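Protein SCO1, mitochondrial (PDB 2B7K) is needed for accumulation of cytochrome c oxidase subunits 1 and 2 and is thought to act in mitochondrial copper transport or in copper insertion into the oxidase active site. Local coordinates at residues 60-65 against 101-106; 81-86 against 97-102. All coordinates share one frame; numbering follows the deposited sequence. Where two conformers were deposited one is given.

In the fold
Both contacts lie in the thioredoxin-like SCO1/SenC domain, on the same side of the chain's centre and about 8 Å apart between centres. Along the chain come helix 56-75, strand 80-85, helix 93-100 and then the loop running to strand 108-111. Contact 2 ties strand 80-85 to helix 93-100 inside one beta-alpha-beta unit, and contact 1 brings the following loop against helix 56-75; the two share Ser101 and Asp102. Leu61 joins them, with CD1 3.5 Å from Tyr99 CE2. Together they pack two helices and a loop beside Cys53 and Cys57, probable copper ligands.

Contact 1 (60-65 against 101-106); sequences ELDKLG and SDFHPS
Leu61 lays its CB over one face of the Phe103 ring, displaced toward the rim and 3.5 Å from Phe103 CD2. This is a CH-pi contact: CB stands 3.8 Å from the ring centroid and 24° off the ring normal. CD1 of Leu61 extends the overlap to the other flank of the ring, 3.9 Å from Phe103 CE1, so the leucine spans the ring and the two side chains cross at about a right angle. Phe103 reaches the helix with CG anti to its own carbonyl carbon (chi1 -58°).

Asp62, one residue on, meets the same ring at its edge. OD2 lies near the ring plane, 3.2 Å from Phe103 CE2, with the carboxylate turned 52° from the ring. OD2 thus sits at the C-H rim while Leu61 takes a face. Farther along, the helix comes close to the loop at Gly65, where His104 sets its CB 3.9 Å from Gly65 CA and brings CD2 near the glycine carbonyl. The imidazole is held within the loop by Ser106, whose N-H points nearly straight to ND1, in the ring plane.

Between 60-65 and 101-106 the polar link runs through two waters. One donates to Leu61 O and accepts from His104 N, 2.9 Å away; the other donates to both Asp62 OD2 and Asp102 O. On the inner side, Leu61 also packs on Tyr47 and Phe83 of the sheet.

Chemically, this is a surface seam that is apolar at Leu61 and hydrated beside it. The negative oxygen at the ring edge would probably be favoured electrostatically by the slightly positive C-H groups, and the second water donates a hydrogen bond to that oxygen.

Contact 2 (81-86 against 97-102); sequences PLFITC and KEYLSD
Phe83 and Tyr99 form the aromatic part of this contact, meeting obliquely with ring centroids 5.8 Å apart and planes at 34°. The touching corner is Phe83 CZ and CE1 against the CE2 side of the tyrosine ring, with Phe83 CZ 4.0 Å from Tyr99 CE2. Both rings are turned toward each other with CG anti to the backbone N (chi1 177° for Phe83), and the two side chains cross at about a right angle. Tyr99 also meets the ring of Phe103 and touches Cys57, Pro58 and Leu61 of helix 56-75.

The aliphatic part is lighter. Leu100 directs one methyl, CD2, to the Phe83 ring, 4.2 Å from Phe83 CD1. The leucine and the tyrosine thus approach different parts of one phenylalanine ring, which is buried and also packs on Ile107.

Polar bonding stays within each segment or leads to its surroundings. In segment 97-102, Ser101 folds its hydroxyl back onto the carbonyl of Glu98, OG to O 2.6 Å, tilted out of the carbonyl plane. Ser101 N uses the same oxygen at 3.3 Å, from the same face, so Glu98 O is gripped twice. In the strand, Phe83 is fixed by backbone bonds to Leu108 and Leu110, while Thr85 OG1 pairs with Asp91 and Asp87 N.

Here the last turn of helix 93-100 covers the strand that precedes it, within the beta-alpha-beta unit of strand 80-85, helix 93-100 and strand 108-111 of this thioredoxin-like fold. The side chain of Tyr99 lies about 4 Å from that of Cys57, which places the packing next to the probable copper site.

Contact 1 (60-65 against 101-106)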
loop_
_atom_site.group_PDB
_atom_site.type_symbol
_atom_site.label_atom_id
_atom_site.label_comp_id
_atom_site.label_asym_id
_atom_site.label_seq_id
_atom_site.Cartn_x
_atom_site.Cartn_y
_atom_site.Cartn_z
ATOM N N GLU A 60 3.997 8.895 6.667
ATOM C CA GLU A 60 4.166 7.525 6.182
ATOM C C GLU A 60 4.389 7.501 4.674
ATOM O O GLU A 60 5.240 6.767 4.175
ATOM C CB GLU A 60 2.936 6.680 6.523
ATOM C CG GLU A 60 2.737 6.417 8.005
ATOM C CD GLU A 60 3.756 5.449 8.580
ATOM O OE1 GLU A 60 4.953 5.802 8.659
ATOM O OE2 GLU A 60 3.356 4.325 8.954
ATOM N N LEU A 61 3.605 8.283 3.944
ATOM C CA LEU A 61 3.739 8.337 2.495
ATOM C C LEU A 61 5.098 8.923 2.117
ATOM O O LEU A 61 5.687 8.535 1.111
ATOM C CB LEU A 61 2.602 9.161 1.884
ATOM C CG LEU A 61 1.221 8.495 1.959
ATOM C CD1 LEU A 61 0.163 9.478 1.502
ATOM C CD2 LEU A 61 1.195 7.240 1.089
ATOM N N ASP A 62 5.600 9.853 2.925
ATOM C CA ASP A 62 6.910 10.439 2.651
ATOM C C ASP A 62 7.961 9.347 2.808
ATOM O O ASP A 62 8.839 9.197 1.959
ATOM C CB ASP A 62 7.215 11.582 3.623
ATOM C CG ASP A 62 6.684 12.921 3.139
ATOM O OD1 ASP A 62 6.751 13.902 3.912
ATOM O OD2 ASP A 62 6.208 12.997 1.985
ATOM N N LYS A 63 7.857 8.577 3.889
ATOM C CA LYS A 63 8.802 7.497 4.142
ATOM C C LYS A 63 8.760 6.489 2.999
ATOM O O LYS A 63 9.805 6.008 2.549
ATOM C CB LYS A 63 8.483 6.798 5.472
ATOM C CG LYS A 63 9.494 5.714 5.858
ATOM C CD LYS A 63 9.224 5.128 7.247
ATOM C CE LYS A 63 7.864 4.435 7.327
ATOM N NZ LYS A 63 7.610 3.855 8.685
ATOM N N LEU A 64 7.554 6.170 2.530
ATOM C CA LEU A 64 7.389 5.217 1.434
ATOM C C LEU A 64 8.112 5.709 0.173
ATOM O O LEU A 64 8.730 4.924 -0.544
ATOM C CB LEU A 64 5.898 4.994 1.138
ATOM C CG LEU A 64 5.554 4.087 -0.052
ATOM C CD1 LEU A 64 6.120 2.689 0.195
ATOM C CD2 LEU A 64 4.039 4.027 -0.251
ATOM N N GLY A 65 8.034 7.009 -0.093
ATOM C CA GLY A 65 8.700 7.557 -1.261
ATOM C C GLY A 65 10.205 7.369 -1.167
ATOM O O GLY A 65 10.874 7.084 -2.167
ATOM N N SER A 101 -0.424 13.921 -5.501
ATOM C CA SER A 101 0.451 14.701 -6.366
ATOM C C SER A 101 1.644 15.238 -5.573
ATOM O O SER A 101 2.660 15.632 -6.153
ATOM C CB SER A 101 -0.324 15.862 -7.017
ATOM O OG SER A 101 -0.745 16.808 -6.050
ATOM N N ASP A 102 1.520 15.245 -4.249
ATOM C CA ASP A 102 2.592 15.725 -3.385
ATOM C C ASP A 102 3.517 14.603 -2.920
ATOM O O ASP A 102 4.418 14.830 -2.112
ATOM C CB ASP A 102 2.002 16.449 -2.174
ATOM C CG ASP A 102 1.422 17.805 -2.538
ATOM O OD1 ASP A 102 0.583 18.326 -1.774
ATOM O OD2 ASP A 102 1.813 18.355 -3.588
ATOM N N PHE A 103 3.307 13.397 -3.443
ATOM C CA PHE A 103 4.134 12.258 -3.060
ATOM C C PHE A 103 4.719 11.513 -4.259
ATOM O O PHE A 103 4.548 11.926 -5.409
ATOM C CB PHE A 103 3.322 11.309 -2.173
ATOM C CG PHE A 103 2.776 11.964 -0.933
ATOM C CD1 PHE A 103 1.472 12.447 -0.897
ATOM C CD2 PHE A 103 3.578 12.123 0.194
ATOM C CE1 PHE A 103 0.973 13.078 0.244
ATOM C CE2 PHE A 103 3.091 12.753 1.340
ATOM C CZ PHE A 103 1.784 13.231 1.364
ATOM N N HIS A 104 5.420 10.417 -3.992
ATOM C CA HIS A 104 6.045 9.632 -5.050
ATOM C C HIS A 104 5.007 9.303 -6.123
ATOM O O HIS A 104 3.926 8.781 -5.825
ATOM C CB HIS A 104 6.661 8.355 -4.462
ATOM C CG HIS A 104 7.671 7.701 -5.354
ATOM N ND1 HIS A 104 7.328 7.040 -6.514
ATOM C CD2 HIS A 104 9.017 7.592 -5.244
ATOM C CE1 HIS A 104 8.416 6.548 -7.077
ATOM N NE2 HIS A 104 9.455 6.866 -6.326
ATOM N N PRO A 105 5.327 9.607 -7.390
ATOM C CA PRO A 105 4.461 9.379 -8.555
ATOM C C PRO A 105 4.009 7.940 -8.799
ATOM O O PRO A 105 3.014 7.720 -9.480
ATOM C CB PRO A 105 5.299 9.905 -9.723
ATOM C CG PRO A 105 6.233 10.896 -9.074
ATOM C CD PRO A 105 6.615 10.185 -7.812
ATOM N N SER A 106 4.742 6.967 -8.265
ATOM C CA SER A 106 4.392 5.562 -8.463
ATOM C C SER A 106 3.238 5.095 -7.584
ATOM O O SER A 106 2.605 4.074 -7.866
ATOM C CB SER A 106 5.604 4.665 -8.206
ATOM O OG SER A 106 6.543 4.776 -9.259
HETATM O O HOH W 1 6.192 9.756 -1.292
HETATM O O HOH W 2 5.252 15.222 0.429
#

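Contact 2 (81-86 against 97-102)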
loop_
_atom_site.group_PDB
_atom_site.type_symbol
_atom_site.label_atom_id
_atom_site.label_comp_id
_atom_site.label_asym_id
_atom_site.label_seq_id
_atom_site.Cartn_x
_atom_site.Cartn_y
_atom_site.Cartn_z
ATOM N N PRO A 81 3.254 0.205 -5.368
ATOM C CA PRO A 81 2.760 0.896 -4.173
ATOM C C PRO A 81 1.307 1.302 -4.318
ATOM O O PRO A 81 0.916 1.914 -5.317
ATOM C CB PRO A 81 3.702 2.088 -4.050
ATOM C CG PRO A 81 3.996 2.418 -5.470
ATOM C CD PRO A 81 4.128 1.083 -6.167
ATOM N N LEU A 82 0.510 0.962 -3.309
ATOM C CA LEU A 82 -0.917 1.256 -3.332
ATOM C C LEU A 82 -1.361 1.983 -2.075
ATOM O O LEU A 82 -1.018 1.575 -0.966
ATOM C CB LEU A 82 -1.712 -0.051 -3.454
ATOM C CG LEU A 82 -1.349 -0.932 -4.653
ATOM C CD1 LEU A 82 -2.000 -2.306 -4.514
ATOM C CD2 LEU A 82 -1.804 -0.240 -5.930
ATOM N N PHE A 83 -2.107 3.069 -2.261
ATOM C CA PHE A 83 -2.653 3.838 -1.149
ATOM C C PHE A 83 -4.157 3.596 -1.164
ATOM O O PHE A 83 -4.849 4.027 -2.081
ATOM C CB PHE A 83 -2.383 5.332 -1.324
ATOM C CG PHE A 83 -2.984 6.190 -0.235
ATOM C CD1 PHE A 83 -3.928 7.165 -0.543
ATOM C CD2 PHE A 83 -2.601 6.026 1.092
ATOM C CE1 PHE A 83 -4.485 7.971 0.468
ATOM C CE2 PHE A 83 -3.146 6.821 2.107
ATOM C CZ PHE A 83 -4.088 7.794 1.796
ATOM N N ILE A 84 -4.661 2.890 -0.161
ATOM C CA ILE A 84 -6.089 2.608 -0.105
ATOM C C ILE A 84 -6.738 3.491 0.946
ATOM O O ILE A 84 -6.340 3.479 2.113
ATOM C CB ILE A 84 -6.360 1.128 0.245
ATOM C CG1 ILE A 84 -5.675 0.218 -0.781
ATOM C CG2 ILE A 84 -7.864 0.864 0.237
ATOM C CD1 ILE A 84 -5.953 -1.264 -0.572
ATOM N N THR A 85 -7.744 4.255 0.539
ATOM C CA THR A 85 -8.415 5.136 1.482
ATOM C C THR A 85 -9.402 4.376 2.357
ATOM O O THR A 85 -9.975 3.366 1.939
ATOM C CB THR A 85 -9.185 6.271 0.768
ATOM O OG1 THR A 85 -9.737 7.167 1.750
ATOM C CG2 THR A 85 -10.324 5.699 -0.080
ATOM N N CYS A 86 -9.501 4.878 3.601
ATOM C CA CYS A 86 -10.467 4.357 4.559
ATOM C C CYS A 86 -11.623 5.331 4.755
ATOM O O CYS A 86 -12.435 5.171 5.625
ATOM C CB CYS A 86 -9.786 4.085 5.904
ATOM S SG CYS A 86 -8.535 2.782 5.858
ATOM N N LYS A 97 -6.055 11.892 -6.431
ATOM C CA LYS A 97 -5.070 12.349 -7.406
ATOM C C LYS A 97 -4.385 13.615 -6.904
ATOM O O LYS A 97 -3.162 13.747 -6.993
ATOM C CB LYS A 97 -5.726 12.625 -8.763
ATOM C CG LYS A 97 -6.059 11.377 -9.557
ATOM C CD LYS A 97 -6.516 11.701 -10.982
ATOM C CE LYS A 97 -7.940 12.242 -11.023
ATOM N NZ LYS A 97 -8.096 13.545 -10.325
ATOM N N GLU A 98 -5.170 14.542 -6.361
ATOM C CA GLU A 98 -4.605 15.789 -5.862
ATOM C C GLU A 98 -3.746 15.564 -4.624
ATOM O O GLU A 98 -2.658 16.126 -4.505
ATOM C CB GLU A 98 -5.711 16.802 -5.555
ATOM C CG GLU A 98 -5.184 18.100 -4.967
ATOM C CD GLU A 98 -6.219 19.205 -4.945
ATOM O OE1 GLU A 98 -5.946 20.256 -4.329
ATOM O OE2 GLU A 98 -7.299 19.028 -5.547
ATOM N N TYR A 99 -4.234 14.738 -3.706
ATOM C CA TYR A 99 -3.491 14.437 -2.487
ATOM C C TYR A 99 -2.151 13.769 -2.804
ATOM O O TYR A 99 -1.108 14.153 -2.259
ATOM C CB TYR A 99 -4.311 13.506 -1.586
ATOM C CG TYR A 99 -3.632 13.138 -0.284
ATOM C CD1 TYR A 99 -3.380 14.103 0.694
ATOM C CD2 TYR A 99 -3.263 11.816 -0.014
ATOM C CE1 TYR A 99 -2.781 13.763 1.910
ATOM C CE2 TYR A 99 -2.667 11.464 1.200
ATOM C CZ TYR A 99 -2.431 12.441 2.158
ATOM O OH TYR A 99 -1.881 12.090 3.375
ATOM N N LEU A 100 -2.179 12.773 -3.684
ATOM C CA LEU A 100 -0.959 12.047 -4.030
ATOM C C LEU A 100 0.016 12.803 -4.921
ATOM O O LEU A 100 1.168 12.389 -5.064
ATOM C CB LEU A 100 -1.308 10.695 -4.661
ATOM C CG LEU A 100 -1.969 9.688 -3.706
ATOM C CD1 LEU A 100 -2.274 8.392 -4.458
ATOM C CD2 LEU A 100 -1.036 9.401 -2.519
ATOM N N SER A 101 -0.424 13.921 -5.501
ATOM C CA SER A 101 0.451 14.701 -6.366
ATOM C C SER A 101 1.644 15.238 -5.573
ATOM O O SER A 101 2.660 15.632 -6.153
ATOM C CB SER A 101 -0.324 15.862 -7.017
ATOM O OG SER A 101 -0.745 16.808 -6.050
ATOM N N ASP A 102 1.520 15.245 -4.249
ATOM C CA ASP A 102 2.592 15.725 -3.385
ATOM C C ASP A 102 3.517 14.603 -2.920
ATOM O O ASP A 102 4.418 14.830 -2.112
ATOM C CB ASP A 102 2.002 16.449 -2.174
ATOM C CG ASP A 102 1.422 17.805 -2.538
ATOM O OD1 ASP A 102 0.583 18.326 -1.774
ATOM O OD2 ASP A 102 1.813 18.355 -3.588
#